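Dihydrofolate reductase, putative (Aspergillus flavus, PDB 6DRS) probably catalyses the NADPH-dependent reduction of dihydrofolate to tetrahydrofolate, the step that antifolate inhibitors block. Local coordinates at residues 14-28 with 192-206. Residues are numbered along the deposited sequence; the frame is centred on the assembly and turned at random.
Sequences TPIPTREKTLLGIGL and VFECDTFFPIDEELL. With NAP (NADP nicotinamide-adenine-dinucleotide phosphate), chain H.
Gly27 and Thr197 face each other across an antiparallel pair and show how a bulge can keep its backbone N-H groups paired by letting each of two carbonyls accept twice. Thr197 O takes Ile26 N at 2.9 Å in a nearly straight bond (172°), and Gly27 N, which reaches it from the same face of the carbonyl plane. Gly27 O in turn receives Asp196 N in its plane and Thr197 N from above it. Further along, Phe199 N donates to Leu24 O at 2.9 Å.

Where the two segments no longer pair directly, side chains and water supply the partners. Glu203, its chain bent at chi2 (-63°), brings OE1 to Thr22 N at 2.9 Å, whereas buried Thr22 O has no partner in the model. One water gives its hydrogens to Asp202 OD2 and Phe199 O and accepts from Leu24 N at 2.7 Å; a second joins Asp202 OD2 to Lys21 NZ. A third accepts from Phe193 N and donates to Pro15 O and Thr14 OG1, whose hydroxyl is also hydrogen-bonded to Val181 O. Apolar contacts accompany them around Phe198: Ile16 CD1 meets the ring at its edge, 3.7 Å from CE2, while Leu23 CD1 lies over a face.

Ile26 O accepts the nicotinamide amide N7N of NADP at 3.1 Å, and Gly27 CA passes close to O3D of the nicotinamide ribose. Ile26 and Gly27 opposite Thr197, and Asp196 and Thr197 opposite Gly27, each fit a classic beta bulge, in the sheet bordering the cofactor site of a dihydrofolate reductase fold.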
loop_
_atom_site.group_PDB
_atom_site.type_symbol
_atom_site.label_atom_id
_atom_site.label_comp_id
_atom_site.label_asym_id
_atom_site.label_seq_id
_atom_site.Cartn_x
_atom_site.Cartn_y
_atom_site.Cartn_z
ATOM N N THR A 14 7.216 4.748 11.021
ATOM C CA THR A 14 7.824 5.750 11.897
ATOM C C THR A 14 8.681 5.029 12.958
ATOM O O THR A 14 8.221 4.025 13.564
ATOM C CB THR A 14 6.777 6.723 12.451
ATOM O OG1 THR A 14 7.529 7.785 13.033
ATOM C CG2 THR A 14 5.825 6.117 13.463
ATOM N N PRO A 15 9.949 5.475 13.150
ATOM C CA PRO A 15 10.805 4.758 14.115
ATOM C C PRO A 15 10.468 5.094 15.577
ATOM O O PRO A 15 10.288 6.282 15.935
ATOM C CB PRO A 15 12.235 5.172 13.763
ATOM C CG PRO A 15 12.065 6.535 13.176
ATOM C CD PRO A 15 10.761 6.444 12.405
ATOM N N ILE A 16 10.366 4.043 16.378
ATOM C CA ILE A 16 10.154 4.140 17.827
ATOM C C ILE A 16 11.294 3.416 18.551
ATOM O O ILE A 16 11.295 2.182 18.691
ATOM C CB ILE A 16 8.776 3.593 18.229
ATOM C CG1 ILE A 16 7.667 4.247 17.401
ATOM C CG2 ILE A 16 8.548 3.782 19.724
ATOM C CD1 ILE A 16 6.406 3.426 17.341
ATOM N N PRO A 17 12.285 4.184 19.016
ATOM C CA PRO A 17 13.416 3.518 19.709
ATOM C C PRO A 17 12.890 2.953 21.033
ATOM O O PRO A 17 12.232 3.666 21.770
ATOM C CB PRO A 17 14.411 4.654 19.976
ATOM C CG PRO A 17 14.055 5.692 18.929
ATOM C CD PRO A 17 12.539 5.625 18.864
ATOM N N THR A 18 13.103 1.672 21.268
ATOM C CA THR A 18 12.876 1.124 22.595
ATOM C C THR A 18 14.221 0.624 23.136
ATOM O O THR A 18 15.205 0.590 22.378
ATOM C CB THR A 18 11.825 0.015 22.548
ATOM O OG1 THR A 18 12.470 -1.107 21.950
ATOM C CG2 THR A 18 10.614 0.405 21.732
ATOM N N ARG A 19 14.272 0.225 24.412
ATOM C CA ARG A 19 15.523 -0.269 25.004
ATOM C C ARG A 19 16.104 -1.404 24.144
ATOM O O ARG A 19 17.290 -1.397 23.844
ATOM C CB ARG A 19 15.329 -0.677 26.471
ATOM C CG ARG A 19 16.479 -0.269 27.386
ATOM C CD ARG A 19 16.558 -1.002 28.718
ATOM N NE ARG A 19 16.603 -2.455 28.559
ATOM C CZ ARG A 19 17.705 -3.204 28.462
ATOM N NH1 ARG A 19 18.904 -2.683 28.666
ATOM N NH2 ARG A 19 17.601 -4.483 28.151
ATOM N N GLU A 20 15.270 -2.342 23.705
ATOM C CA GLU A 20 15.731 -3.570 23.033
ATOM C C GLU A 20 15.934 -3.346 21.524
ATOM O O GLU A 20 16.842 -3.922 20.950
ATOM C CB GLU A 20 14.779 -4.732 23.324
ATOM C CG GLU A 20 14.113 -4.641 24.690
ATOM C CD GLU A 20 12.884 -3.737 24.771
ATOM O OE1 GLU A 20 11.783 -4.264 25.033
ATOM O OE2 GLU A 20 13.023 -2.502 24.586
ATOM N N LYS A 21 15.112 -2.528 20.862
ATOM C CA LYS A 21 15.251 -2.334 19.404
ATOM C C LYS A 21 14.434 -1.121 18.964
ATOM O O LYS A 21 13.565 -0.663 19.697
ATOM C CB LYS A 21 14.780 -3.579 18.651
ATOM C CG LYS A 21 13.378 -4.056 18.994
ATOM C CD LYS A 21 13.027 -5.351 18.319
ATOM C CE LYS A 21 11.692 -5.887 18.781
ATOM N NZ LYS A 21 11.399 -7.203 18.164
ATOM N N THR A 22 14.734 -0.585 17.789
ATOM C CA THR A 22 13.848 0.379 17.183
ATOM C C THR A 22 12.672 -0.364 16.541
ATOM O O THR A 22 12.866 -1.217 15.663
ATOM C CB THR A 22 14.572 1.213 16.128
ATOM O OG1 THR A 22 15.653 1.848 16.812
ATOM C CG2 THR A 22 13.677 2.249 15.481
ATOM N N LEU A 23 11.463 -0.049 16.994
ATOM C CA LEU A 23 10.232 -0.550 16.365
ATOM C C LEU A 23 9.870 0.383 15.197
ATOM O O LEU A 23 10.343 1.552 15.135
ATOM C CB LEU A 23 9.104 -0.567 17.403
ATOM C CG LEU A 23 9.256 -1.568 18.547
ATOM C CD1 LEU A 23 8.194 -1.340 19.613
ATOM C CD2 LEU A 23 9.225 -3.009 18.041
ATOM N N LEU A 24 9.049 -0.141 14.277
ATOM C CA LEU A 24 8.564 0.631 13.115
ATOM C C LEU A 24 7.034 0.751 13.220
ATOM O O LEU A 24 6.305 -0.197 12.918
ATOM C CB LEU A 24 8.998 -0.084 11.830
ATOM C CG LEU A 24 10.510 -0.174 11.581
ATOM C CD1 LEU A 24 10.777 -0.922 10.286
ATOM C CD2 LEU A 24 11.160 1.211 11.548
ATOM N N GLY A 25 6.566 1.881 13.731
ATOM C CA GLY A 25 5.157 2.037 14.008
ATOM C C GLY A 25 4.421 2.386 12.723
ATOM O O GLY A 25 4.932 3.189 11.923
ATOM N N ILE A 26 3.238 1.802 12.534
ATOM C CA ILE A 26 2.479 1.965 11.281
ATOM C C ILE A 26 1.036 2.403 11.558
ATOM O O ILE A 26 0.430 2.994 10.673
ATOM C CB ILE A 26 2.543 0.697 10.404
ATOM C CG1 ILE A 26 1.828 -0.482 11.066
ATOM C CG2 ILE A 26 3.990 0.382 10.023
ATOM C CD1 ILE A 26 1.455 -1.588 10.118
ATOM N N GLY A 27 0.507 2.179 12.765
ATOM C CA GLY A 27 -0.914 2.430 13.017
ATOM C C GLY A 27 -1.234 2.718 14.479
ATOM O O GLY A 27 -0.512 2.284 15.395
ATOM N N LEU A 28 -2.325 3.440 14.700
ATOM C CA LEU A 28 -2.846 3.747 16.048
ATOM C C LEU A 28 -4.372 3.834 15.940
ATOM O O LEU A 28 -4.876 4.626 15.141
ATOM C CB LEU A 28 -2.289 5.104 16.512
ATOM C CG LEU A 28 -2.900 5.667 17.810
ATOM C CD1 LEU A 28 -2.463 4.871 19.038
ATOM C CD2 LEU A 28 -2.600 7.162 17.969
ATOM N N VAL A 192 8.459 11.077 19.350
ATOM C CA VAL A 192 8.103 9.820 18.739
ATOM C C VAL A 192 6.572 9.710 18.633
ATOM O O VAL A 192 5.876 10.216 19.506
ATOM C CB VAL A 192 8.741 8.686 19.553
ATOM C CG1 VAL A 192 8.006 7.373 19.406
ATOM C CG2 VAL A 192 10.188 8.530 19.131
ATOM N N PHE A 193 6.050 9.117 17.542
ATOM C CA PHE A 193 4.589 8.910 17.405
ATOM C C PHE A 193 4.160 7.689 18.226
ATOM O O PHE A 193 4.829 6.660 18.236
ATOM C CB PHE A 193 4.162 8.683 15.947
ATOM C CG PHE A 193 4.093 9.927 15.098
ATOM C CD1 PHE A 193 3.085 10.859 15.281
ATOM C CD2 PHE A 193 5.042 10.168 14.105
ATOM C CE1 PHE A 193 3.022 12.001 14.492
ATOM C CE2 PHE A 193 4.987 11.316 13.332
ATOM C CZ PHE A 193 3.981 12.237 13.526
ATOM N N GLU A 194 3.016 7.817 18.879
ATOM C CA GLU A 194 2.390 6.687 19.560
ATOM C C GLU A 194 1.756 5.752 18.517
ATOM O O GLU A 194 0.994 6.211 17.683
ATOM C CB GLU A 194 1.328 7.236 20.512
ATOM C CG GLU A 194 0.518 6.146 21.180
ATOM C CD GLU A 194 -0.565 6.612 22.145
ATOM O OE1 GLU A 194 -0.744 7.837 22.348
ATOM O OE2 GLU A 194 -1.246 5.735 22.669
ATOM N N CYS A 195 2.013 4.444 18.624
ATOM C CA CYS A 195 1.509 3.451 17.669
ATOM C C CYS A 195 1.045 2.196 18.425
ATOM O O CYS A 195 1.683 1.822 19.408
ATOM C CB CYS A 195 2.619 3.049 16.706
ATOM S SG CYS A 195 3.218 4.428 15.690
ATOM N N ASP A 196 -0.042 1.549 18.006
ATOM C CA ASP A 196 -0.421 0.254 18.621
ATOM C C ASP A 196 -0.172 -0.869 17.615
ATOM O O ASP A 196 -0.330 -2.056 17.943
ATOM C CB ASP A 196 -1.870 0.223 19.124
ATOM C CG ASP A 196 -2.893 0.696 18.099
ATOM O OD1 ASP A 196 -2.645 0.513 16.906
ATOM O OD2 ASP A 196 -3.918 1.274 18.499
ATOM N N THR A 197 0.218 -0.490 16.391
ATOM C CA THR A 197 0.470 -1.477 15.314
ATOM C C THR A 197 1.842 -1.181 14.705
ATOM O O THR A 197 2.151 -0.023 14.475
ATOM C CB THR A 197 -0.649 -1.430 14.262
ATOM O OG1 THR A 197 -1.892 -1.329 14.959
ATOM C CG2 THR A 197 -0.637 -2.630 13.337
ATOM N N PHE A 198 2.633 -2.237 14.480
ATOM C CA PHE A 198 4.027 -2.149 14.049
ATOM C C PHE A 198 4.240 -3.078 12.850
ATOM O O PHE A 198 3.582 -4.125 12.723
ATOM C CB PHE A 198 4.971 -2.503 15.211
ATOM C CG PHE A 198 4.629 -1.765 16.482
ATOM C CD1 PHE A 198 3.675 -2.267 17.362
ATOM C CD2 PHE A 198 5.217 -0.544 16.782
ATOM C CE1 PHE A 198 3.312 -1.556 18.504
ATOM C CE2 PHE A 198 4.861 0.157 17.927
ATOM C CZ PHE A 198 3.908 -0.345 18.788
ATOM N N PHE A 199 5.185 -2.705 11.992
ATOM C CA PHE A 199 5.701 -3.621 10.986
ATOM C C PHE A 199 6.251 -4.879 11.679
ATOM O O PHE A 199 6.789 -4.786 12.758
ATOM C CB PHE A 199 6.710 -2.881 10.099
ATOM C CG PHE A 199 6.783 -3.432 8.697
ATOM C CD1 PHE A 199 5.697 -3.338 7.837
ATOM C CD2 PHE A 199 7.926 -4.069 8.244
ATOM C CE1 PHE A 199 5.751 -3.868 6.552
ATOM C CE2 PHE A 199 7.978 -4.605 6.962
ATOM C CZ PHE A 199 6.889 -4.511 6.121
ATOM N N PRO A 200 6.071 -6.056 11.083
ATOM C CA PRO A 200 6.390 -7.335 11.717
ATOM C C PRO A 200 7.898 -7.637 11.797
ATOM O O PRO A 200 8.304 -8.599 12.473
ATOM C CB PRO A 200 5.695 -8.432 10.888
ATOM C CG PRO A 200 4.729 -7.674 9.989
ATOM C CD PRO A 200 5.301 -6.281 9.842
ATOM N N ILE A 201 8.722 -6.858 11.109
ATOM C CA ILE A 201 10.183 -6.982 11.161
ATOM C C ILE A 201 10.682 -5.544 11.247
ATOM O O ILE A 201 9.962 -4.631 10.810
ATOM C CB ILE A 201 10.739 -7.725 9.921
ATOM C CG1 ILE A 201 10.323 -7.051 8.609
ATOM C CG2 ILE A 201 10.331 -9.199 9.948
ATOM C CD1 ILE A 201 11.035 -7.573 7.372
ATOM N N ASP A 202 11.861 -5.334 11.826
ATOM C CA ASP A 202 12.347 -3.970 12.050
ATOM C C ASP A 202 13.874 -3.961 11.962
ATOM O O ASP A 202 14.456 -3.253 11.145
ATOM C CB ASP A 202 11.887 -3.399 13.397
ATOM C CG ASP A 202 11.706 -4.461 14.476
ATOM O OD1 ASP A 202 12.654 -5.264 14.689
ATOM O OD2 ASP A 202 10.604 -4.506 15.082
ATOM N N GLU A 203 14.499 -4.743 12.822
ATOM C CA GLU A 203 15.933 -4.711 12.976
ATOM C C GLU A 203 16.578 -5.393 11.765
ATOM O O GLU A 203 17.622 -4.944 11.273
ATOM C CB GLU A 203 16.332 -5.350 14.311
ATOM C CG GLU A 203 16.118 -4.425 15.509
ATOM C CD GLU A 203 16.944 -3.138 15.535
ATOM O OE1 GLU A 203 16.500 -2.144 16.165
ATOM O OE2 GLU A 203 18.033 -3.124 14.921
ATOM N N GLU A 204 15.909 -6.414 11.244
ATOM C CA GLU A 204 16.480 -7.146 10.156
ATOM C C GLU A 204 16.562 -6.279 8.886
ATOM O O GLU A 204 17.431 -6.535 8.060
ATOM C CB GLU A 204 15.861 -8.538 10.052
ATOM C CG GLU A 204 14.517 -8.581 9.368
ATOM C CD GLU A 204 13.751 -9.856 9.695
ATOM O OE1 GLU A 204 13.557 -10.140 10.917
ATOM O OE2 GLU A 204 13.353 -10.578 8.731
ATOM N N LEU A 205 15.716 -5.244 8.747
ATOM C CA LEU A 205 15.838 -4.270 7.654
ATOM C C LEU A 205 16.901 -3.222 7.996
ATOM O O LEU A 205 17.726 -2.884 7.163
ATOM C CB LEU A 205 14.500 -3.561 7.433
ATOM C CG LEU A 205 13.307 -4.462 7.134
ATOM C CD1 LEU A 205 12.035 -3.634 7.054
ATOM C CD2 LEU A 205 13.535 -5.261 5.854
ATOM N N LEU A 206 16.856 -2.678 9.203
ATOM C CA LEU A 206 17.764 -1.581 9.531
ATOM C C LEU A 206 19.212 -2.111 9.613
ATOM O O LEU A 206 20.144 -1.354 9.350
ATOM C CB LEU A 206 17.304 -0.857 10.809
ATOM C CG LEU A 206 15.848 -0.374 10.841
ATOM C CD1 LEU A 206 15.356 -0.150 12.270
ATOM C CD2 LEU A 206 15.623 0.878 9.989
HETATM P PA NAP H . -4.870 -5.853 9.045
HETATM O O1A NAP H . -5.104 -4.690 8.123
HETATM O O2A NAP H . -3.775 -6.855 8.992
HETATM O O5B NAP H . -6.269 -6.673 9.147
HETATM C C5B NAP H . -6.540 -7.687 10.134
HETATM C C4B NAP H . -7.771 -8.411 9.630
HETATM O O4B NAP H . -7.453 -9.073 8.404
HETATM C C3B NAP H . -8.261 -9.523 10.544
HETATM O O3B NAP H . -9.132 -8.998 11.559
HETATM C C2B NAP H . -8.992 -10.426 9.567
HETATM O O2B NAP H . -10.211 -9.810 9.157
HETATM C C1B NAP H . -8.136 -10.334 8.317
HETATM N N9A NAP H . -7.127 -11.377 8.300
HETATM C C8A NAP H . -5.904 -11.171 8.815
HETATM N N7A NAP H . -5.157 -12.286 8.674
HETATM C C5A NAP H . -5.906 -13.221 8.050
HETATM C C6A NAP H . -5.694 -14.619 7.608
HETATM N N6A NAP H . -4.490 -15.165 7.822
HETATM N N1A NAP H . -6.688 -15.298 6.996
HETATM C C2A NAP H . -7.869 -14.685 6.796
HETATM N N3A NAP H . -8.129 -13.405 7.179
HETATM C C4A NAP H . -7.214 -12.623 7.809
HETATM O O3 NAP H . -4.987 -5.201 10.547
HETATM P PN NAP H . -3.804 -4.670 11.536
HETATM O O1N NAP H . -2.615 -5.535 11.489
HETATM O O2N NAP H . -4.565 -4.453 12.826
HETATM O O5D NAP H . -3.462 -3.240 10.909
HETATM C C5D NAP H . -4.450 -2.246 10.792
HETATM C C4D NAP H . -3.722 -1.005 11.260
HETATM O O4D NAP H . -2.529 -0.872 10.486
HETATM C C3D NAP H . -4.489 0.289 11.125
HETATM O O3D NAP H . -4.106 1.123 12.250
HETATM C C2D NAP H . -3.955 0.849 9.834
HETATM O O2D NAP H . -4.083 2.248 9.816
HETATM C C1D NAP H . -2.506 0.415 9.862
HETATM N N1N NAP H . -1.906 0.355 8.512
HETATM C C2N NAP H . -0.848 1.160 8.256
HETATM C C3N NAP H . -0.230 1.186 6.988
HETATM C C7N NAP H . 0.971 2.096 6.739
HETATM O O7N NAP H . 1.591 2.049 5.672
HETATM N N7N NAP H . 1.329 2.949 7.717
HETATM C C4N NAP H . -0.769 0.376 5.969
HETATM C C5N NAP H . -1.865 -0.435 6.271
HETATM C C6N NAP H . -2.435 -0.424 7.545
HETATM P P2B NAP H . -11.612 -10.189 9.853
HETATM O O1X NAP H . -11.525 -9.667 11.281
HETATM O O2X NAP H . -12.594 -9.319 9.095
HETATM O O3X NAP H . -11.549 -11.679 9.708
HETATM O O HOH W 1 8.219 8.292 15.767
HETATM O O HOH W 2 8.895 -6.396 16.406
HETATM O O HOH W 3 8.608 -2.795 14.225
#